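Local coordinates for protein minor fimbrium subunit Mfa5 (Porphyromonas gingivalis ATCC 33277, PDB 6TO1) that serves as an accessory subunit of the minor fimbriae, adhesive pili that mediate biofilm formation and attachment to host cells and other oral bacteria, at residues 94-99 with 111-116; 489-494 with 522-527. All coordinates share one frame; numbering follows the deposited sequence.

Interaction 1 pairs the two strands of a beta hairpin in a beta domain whose sheet also holds strand 463-473, whereas interaction 2 seats a loop before strand 498-499 on the edge of residues 522-527. The two touch, with centres about 10 Å apart: Lys94 CD lies 3.4 Å from Pro522 O, and Pro493 and Pro524 rest on Ala96. Both are partly buried, interaction 1 the more so, with a regular antiparallel backbone and an isopeptide lysine; interaction 2 is irregular, held by serine, threonine and aspartate side chains and two waters. The loop contact thus packs beside strand 90-98 of the hairpin.

Interaction 1 of 2, residues 94-99 with 111-116; sequences KYAVPV and WDVTLK
Strands 94-98 and 111-116 run antiparallel, their axes 4.3 Å apart, and Tyr95-Thr114 and Val97-Asp112 are the hydrogen-bonded pairs, each joined by two backbone bonds. Those of Tyr95 and Thr114 meet the carbonyls almost head-on (Thr114 N to Tyr95 O, 2.9 Å), whereas those of Val97 and Asp112 come in tilted from the carbonyl planes.

On the face of Lys94, Ala96 and Pro98, the Lys94 chain is extended, CG anti to the backbone N (chi1 179°). It lies alongside Leu115, CG to CG 3.9 Å, and brings its CE to 3.9 Å from Val113 CG1. Further along, Ala96 CB touches Val113 CG2, and Trp111 turns its indole so that CD1 reaches Pro98 CA at 3.5 Å, with the proline CG also against CD1.

On the other face the Tyr95 ring lies alongside Thr114, with CE1 3.6 Å from Thr114 CB, and Lys116 NZ stands near the ring plane, making a weak bond to Tyr95 OH. Beyond the strand end, Val99 CG2 comes to 3.6 Å from Asp112 OD2, while the carboxylate is salt-bridged to Arg470 and Thr114 OG1 bonds Thr468, both on strand 463-473.

Lys94 NZ is covalently linked to Asn501 CG, an intramolecular isopeptide bond. The lysine amine is thereby an amide nitrogen without the usual positive charge. Its methylenes pack against Leu115 and Val113, with Asp415 of strand 408-417 also touching the side chain, and the covalent bond ties the hairpin to strand 501-510.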
loop_
_atom_site.group_PDB
_atom_site.type_symbol
_atom_site.label_atom_id
_atom_site.label_comp_id
_atom_site.label_asym_id
_atom_site.label_seq_id
_atom_site.Cartn_x
_atom_site.Cartn_y
_atom_site.Cartn_z
ATOM N N LYS A 94 -12.446 7.130 12.766
ATOM C CA LYS A 94 -12.484 7.236 14.214
ATOM C C LYS A 94 -13.944 7.177 14.620
ATOM O O LYS A 94 -14.792 7.766 13.955
ATOM C CB LYS A 94 -11.818 8.529 14.681
ATOM C CG LYS A 94 -11.833 8.745 16.201
ATOM C CD LYS A 94 -11.159 10.053 16.573
ATOM C CE LYS A 94 -11.327 10.332 18.067
ATOM N NZ LYS A 94 -11.076 11.763 18.358
ATOM N N TYR A 95 -14.228 6.464 15.706
ATOM C CA TYR A 95 -15.600 6.417 16.184
ATOM C C TYR A 95 -15.617 6.044 17.658
ATOM O O TYR A 95 -14.703 5.388 18.172
ATOM C CB TYR A 95 -16.437 5.422 15.375
ATOM C CG TYR A 95 -15.685 4.144 15.056
ATOM C CD1 TYR A 95 -15.652 3.096 15.957
ATOM C CD2 TYR A 95 -14.998 3.999 13.851
ATOM C CE1 TYR A 95 -14.957 1.933 15.680
ATOM C CE2 TYR A 95 -14.318 2.833 13.561
ATOM C CZ TYR A 95 -14.305 1.803 14.480
ATOM O OH TYR A 95 -13.633 0.631 14.211
ATOM N N ALA A 96 -16.704 6.452 18.318
ATOM C CA ALA A 96 -16.932 6.172 19.733
ATOM C C ALA A 96 -18.119 5.228 19.843
ATOM O O ALA A 96 -19.217 5.561 19.392
ATOM C CB ALA A 96 -17.198 7.459 20.511
ATOM N N VAL A 97 -17.912 4.070 20.460
ATOM C CA VAL A 97 -18.972 3.078 20.603
ATOM C C VAL A 97 -19.441 3.098 22.065
ATOM O O VAL A 97 -18.634 2.855 22.968
ATOM C CB VAL A 97 -18.507 1.670 20.195
ATOM C CG1 VAL A 97 -19.667 0.677 20.322
ATOM C CG2 VAL A 97 -17.945 1.683 18.756
ATOM N N PRO A 98 -20.712 3.369 22.326
ATOM C CA PRO A 98 -21.188 3.322 23.717
ATOM C C PRO A 98 -20.990 1.929 24.287
ATOM O O PRO A 98 -21.241 0.923 23.620
ATOM C CB PRO A 98 -22.672 3.683 23.603
ATOM C CG PRO A 98 -22.829 4.316 22.234
ATOM C CD PRO A 98 -21.783 3.696 21.372
ATOM N N VAL A 99 -20.550 1.877 25.540
ATOM C CA VAL A 99 -20.311 0.613 26.220
ATOM C C VAL A 99 -21.662 0.107 26.714
ATOM O O VAL A 99 -22.365 0.806 27.452
ATOM C CB VAL A 99 -19.309 0.791 27.361
ATOM C CG1 VAL A 99 -19.084 -0.519 28.109
ATOM C CG2 VAL A 99 -17.973 1.309 26.799
ATOM N N TRP A 111 -17.497 5.098 26.716
ATOM C CA TRP A 111 -17.430 4.841 25.283
ATOM C C TRP A 111 -16.066 4.258 24.970
ATOM O O TRP A 111 -15.056 4.645 25.561
ATOM C CB TRP A 111 -17.634 6.125 24.455
ATOM C CG TRP A 111 -18.964 6.790 24.654
ATOM C CD1 TRP A 111 -20.065 6.684 23.852
ATOM C CD2 TRP A 111 -19.327 7.693 25.716
ATOM N NE1 TRP A 111 -21.090 7.446 24.359
ATOM C CE2 TRP A 111 -20.657 8.072 25.503
ATOM C CE3 TRP A 111 -18.653 8.201 26.826
ATOM C CZ2 TRP A 111 -21.327 8.937 26.361
ATOM C CZ3 TRP A 111 -19.320 9.052 27.668
ATOM C CH2 TRP A 111 -20.633 9.413 27.429
ATOM N N ASP A 112 -16.041 3.343 24.007
ATOM C CA ASP A 112 -14.785 2.810 23.499
ATOM C C ASP A 112 -14.462 3.537 22.196
ATOM O O ASP A 112 -15.226 3.460 21.233
ATOM C CB ASP A 112 -14.873 1.305 23.283
ATOM C CG ASP A 112 -14.811 0.522 24.586
ATOM O OD1 ASP A 112 -14.013 0.872 25.475
ATOM O OD2 ASP A 112 -15.579 -0.448 24.695
ATOM N N VAL A 113 -13.351 4.251 22.179
ATOM C CA VAL A 113 -12.973 5.091 21.047
ATOM C C VAL A 113 -11.910 4.353 20.249
ATOM O O VAL A 113 -10.875 3.966 20.795
ATOM C CB VAL A 113 -12.458 6.458 21.526
ATOM C CG1 VAL A 113 -11.939 7.280 20.352
ATOM C CG2 VAL A 113 -13.565 7.209 22.276
ATOM N N THR A 114 -12.147 4.178 18.963
ATOM C CA THR A 114 -11.190 3.506 18.094
ATOM C C THR A 114 -10.720 4.513 17.054
ATOM O O THR A 114 -11.545 5.229 16.491
ATOM C CB THR A 114 -11.803 2.305 17.389
ATOM O OG1 THR A 114 -12.039 1.249 18.325
ATOM C CG2 THR A 114 -10.825 1.786 16.293
ATOM N N LEU A 115 -9.405 4.585 16.840
ATOM C CA LEU A 115 -8.798 5.279 15.711
ATOM C C LEU A 115 -8.214 4.216 14.793
ATOM O O LEU A 115 -7.513 3.306 15.261
ATOM C CB LEU A 115 -7.705 6.245 16.162
ATOM C CG LEU A 115 -8.222 7.543 16.787
ATOM C CD1 LEU A 115 -8.598 7.210 18.243
ATOM C CD2 LEU A 115 -7.195 8.626 16.690
ATOM N N LYS A 116 -8.515 4.322 13.504
ATOM C CA LYS A 116 -8.213 3.261 12.553
ATOM C C LYS A 116 -7.573 3.853 11.306
ATOM O O LYS A 116 -8.035 4.873 10.779
ATOM C CB LYS A 116 -9.478 2.514 12.177
ATOM C CG LYS A 116 -9.286 1.373 11.188
ATOM C CD LYS A 116 -10.635 0.886 10.652
ATOM C CE LYS A 116 -11.382 0.012 11.637
ATOM N NZ LYS A 116 -12.729 -0.388 11.120
#

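Interaction 2 of 2, residues 489-494 with 522-527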
loop_
_atom_site.group_PDB
_atom_site.type_symbol
_atom_site.label_atom_id
_atom_site.label_comp_id
_atom_site.label_asym_id
_atom_site.label_seq_id
_atom_site.Cartn_x
_atom_site.Cartn_y
_atom_site.Cartn_z
ATOM N N SER A 489 -19.853 17.825 13.019
ATOM C CA SER A 489 -19.628 16.425 12.700
ATOM C C SER A 489 -20.935 15.661 12.551
ATOM O O SER A 489 -21.896 15.881 13.284
ATOM C CB SER A 489 -18.799 15.763 13.796
ATOM O OG SER A 489 -18.661 14.392 13.491
ATOM N N ALA A 490 -20.935 14.682 11.646
ATOM C CA ALA A 490 -22.134 13.903 11.357
ATOM C C ALA A 490 -22.006 12.429 11.707
ATOM O O ALA A 490 -22.914 11.650 11.379
ATOM C CB ALA A 490 -22.503 14.036 9.870
ATOM N N ILE A 491 -20.920 12.006 12.373
ATOM C CA ILE A 491 -20.711 10.576 12.567
ATOM C C ILE A 491 -21.308 10.016 13.860
ATOM O O ILE A 491 -21.370 8.787 14.017
ATOM C CB ILE A 491 -19.220 10.198 12.550
ATOM C CG1 ILE A 491 -18.423 10.939 13.631
ATOM C CG2 ILE A 491 -18.607 10.504 11.179
ATOM C CD1 ILE A 491 -17.090 10.264 13.900
ATOM N N GLY A 492 -21.790 10.858 14.755
ATOM C CA GLY A 492 -22.410 10.383 15.970
ATOM C C GLY A 492 -21.367 9.910 16.956
ATOM O O GLY A 492 -20.194 10.288 16.874
ATOM N N PRO A 493 -21.762 9.038 17.901
ATOM C CA PRO A 493 -23.083 8.380 17.985
ATOM C C PRO A 493 -24.254 9.297 18.296
ATOM O O PRO A 493 -25.396 8.944 17.956
ATOM C CB PRO A 493 -22.891 7.357 19.117
ATOM C CG PRO A 493 -21.767 7.883 19.925
ATOM C CD PRO A 493 -20.834 8.545 18.925
ATOM N N ASP A 494 -24.003 10.458 18.910
ATOM C CA ASP A 494 -25.077 11.397 19.257
ATOM C C ASP A 494 -24.834 12.712 18.543
ATOM O O ASP A 494 -24.001 13.509 18.976
ATOM C CB ASP A 494 -25.155 11.590 20.774
ATOM C CG ASP A 494 -25.340 10.290 21.492
ATOM O OD1 ASP A 494 -24.534 9.968 22.398
ATOM O OD2 ASP A 494 -26.274 9.555 21.118
ATOM N N PRO A 522 -12.086 11.901 11.692
ATOM C CA PRO A 522 -13.426 12.363 12.074
ATOM C C PRO A 522 -13.556 12.570 13.577
ATOM O O PRO A 522 -12.750 12.084 14.372
ATOM C CB PRO A 522 -14.343 11.228 11.608
ATOM C CG PRO A 522 -13.518 10.322 10.772
ATOM C CD PRO A 522 -12.095 10.536 11.135
ATOM N N ARG A 523 -14.616 13.283 13.952
ATOM C CA ARG A 523 -14.812 13.763 15.322
ATOM C C ARG A 523 -16.062 13.146 15.933
ATOM O O ARG A 523 -17.179 13.621 15.664
ATOM C CB ARG A 523 -14.917 15.289 15.318
ATOM C CG ARG A 523 -13.626 16.021 14.914
ATOM C CD ARG A 523 -12.826 16.465 16.127
ATOM N NE ARG A 523 -13.490 17.561 16.848
ATOM C CZ ARG A 523 -13.423 18.839 16.492
ATOM N NH1 ARG A 523 -12.712 19.196 15.435
ATOM N NH2 ARG A 523 -14.069 19.764 17.185
ATOM N N PRO A 524 -15.927 12.115 16.772
ATOM C CA PRO A 524 -17.102 11.556 17.444
ATOM C C PRO A 524 -17.752 12.555 18.396
ATOM O O PRO A 524 -17.087 13.398 19.015
ATOM C CB PRO A 524 -16.537 10.347 18.209
ATOM C CG PRO A 524 -15.206 10.040 17.558
ATOM C CD PRO A 524 -14.693 11.393 17.140
ATOM N N THR A 525 -19.063 12.435 18.534
ATOM C CA THR A 525 -19.797 13.298 19.453
ATOM C C THR A 525 -20.732 12.444 20.289
ATOM O O THR A 525 -21.339 11.506 19.774
ATOM C CB THR A 525 -20.606 14.375 18.714
ATOM O OG1 THR A 525 -21.558 13.773 17.830
ATOM C CG2 THR A 525 -19.708 15.282 17.921
ATOM N N VAL A 526 -20.875 12.791 21.578
ATOM C CA VAL A 526 -21.598 11.937 22.506
ATOM C C VAL A 526 -22.425 12.805 23.451
ATOM O O VAL A 526 -22.054 13.939 23.782
ATOM C CB VAL A 526 -20.678 11.008 23.334
ATOM C CG1 VAL A 526 -19.857 10.092 22.427
ATOM C CG2 VAL A 526 -19.773 11.792 24.217
ATOM N N LYS A 527 -23.553 12.249 23.872
ATOM C CA LYS A 527 -24.362 12.795 24.969
ATOM C C LYS A 527 -24.393 11.798 26.122
ATOM O O LYS A 527 -24.515 10.585 25.913
ATOM C CB LYS A 527 -25.781 13.111 24.483
ATOM C CG LYS A 527 -25.826 14.184 23.411
ATOM C CD LYS A 527 -27.226 14.361 22.792
ATOM C CE LYS A 527 -27.158 15.357 21.632
ATOM N NZ LYS A 527 -28.438 15.521 20.914
HETATM O O HOH W 1 -16.389 14.205 11.908
HETATM O O HOH W 2 -21.637 13.636 15.307
#
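Ser489 OG, anti to its backbone N (chi1 177°), donates to Arg523 O, and Thr525 OG1, set between its own backbone N and carbonyl carbon (chi1 60°), donates to Asp494 O, both over 2.7 Å. The serine comes in tilted from the carbonyl plane, the threonine from above it. Asp494 OD1 accepts from Lys527 N, a bond of 2.9 Å and 173° that meets the carboxylate on its anti side.

Between these side-chain bonds the backbones are joined twice. Thr525 N donates to Gly492 O from above the carbonyl plane, and Thr525 O accepts from Asp494 N. Gly492, at positive phi, leads into a cis peptide before Pro493, and Pro493 CD lies 3.1 Å from Thr525 O while its CG rests side by side with Val526 CG1.

Apolar contact is concentrated at Ile491, whose CD1 meets Pro522 CB at 3.7 Å and also touches Pro524 CG. At the far end the Lys527 methylenes cross Asp494 CB. Two waters complete the polar network. One donates to Ser489 OG and accepts from Arg523 N, so that Ser489 OG both gives and receives bonds. The other accepts from Gly492 N and donates weakly to Ser489 O; its distance to Thr525 OG1, 2.5 Å, is unusually short and that bond is doubtful.

Pro493 and Pro524 also pack on Ala96 of strand 90-98, while Arg523 is salt-bridged to Asp499. With its single bridge between Pro493 and Thr525, the arrangement is that of an irregular loop docked on one edge of the short strand 525-526, on whose other side Val526 pairs with Phe498 of strand 498-499 and the preceding Pro524 bonds Thr500, both through their backbones.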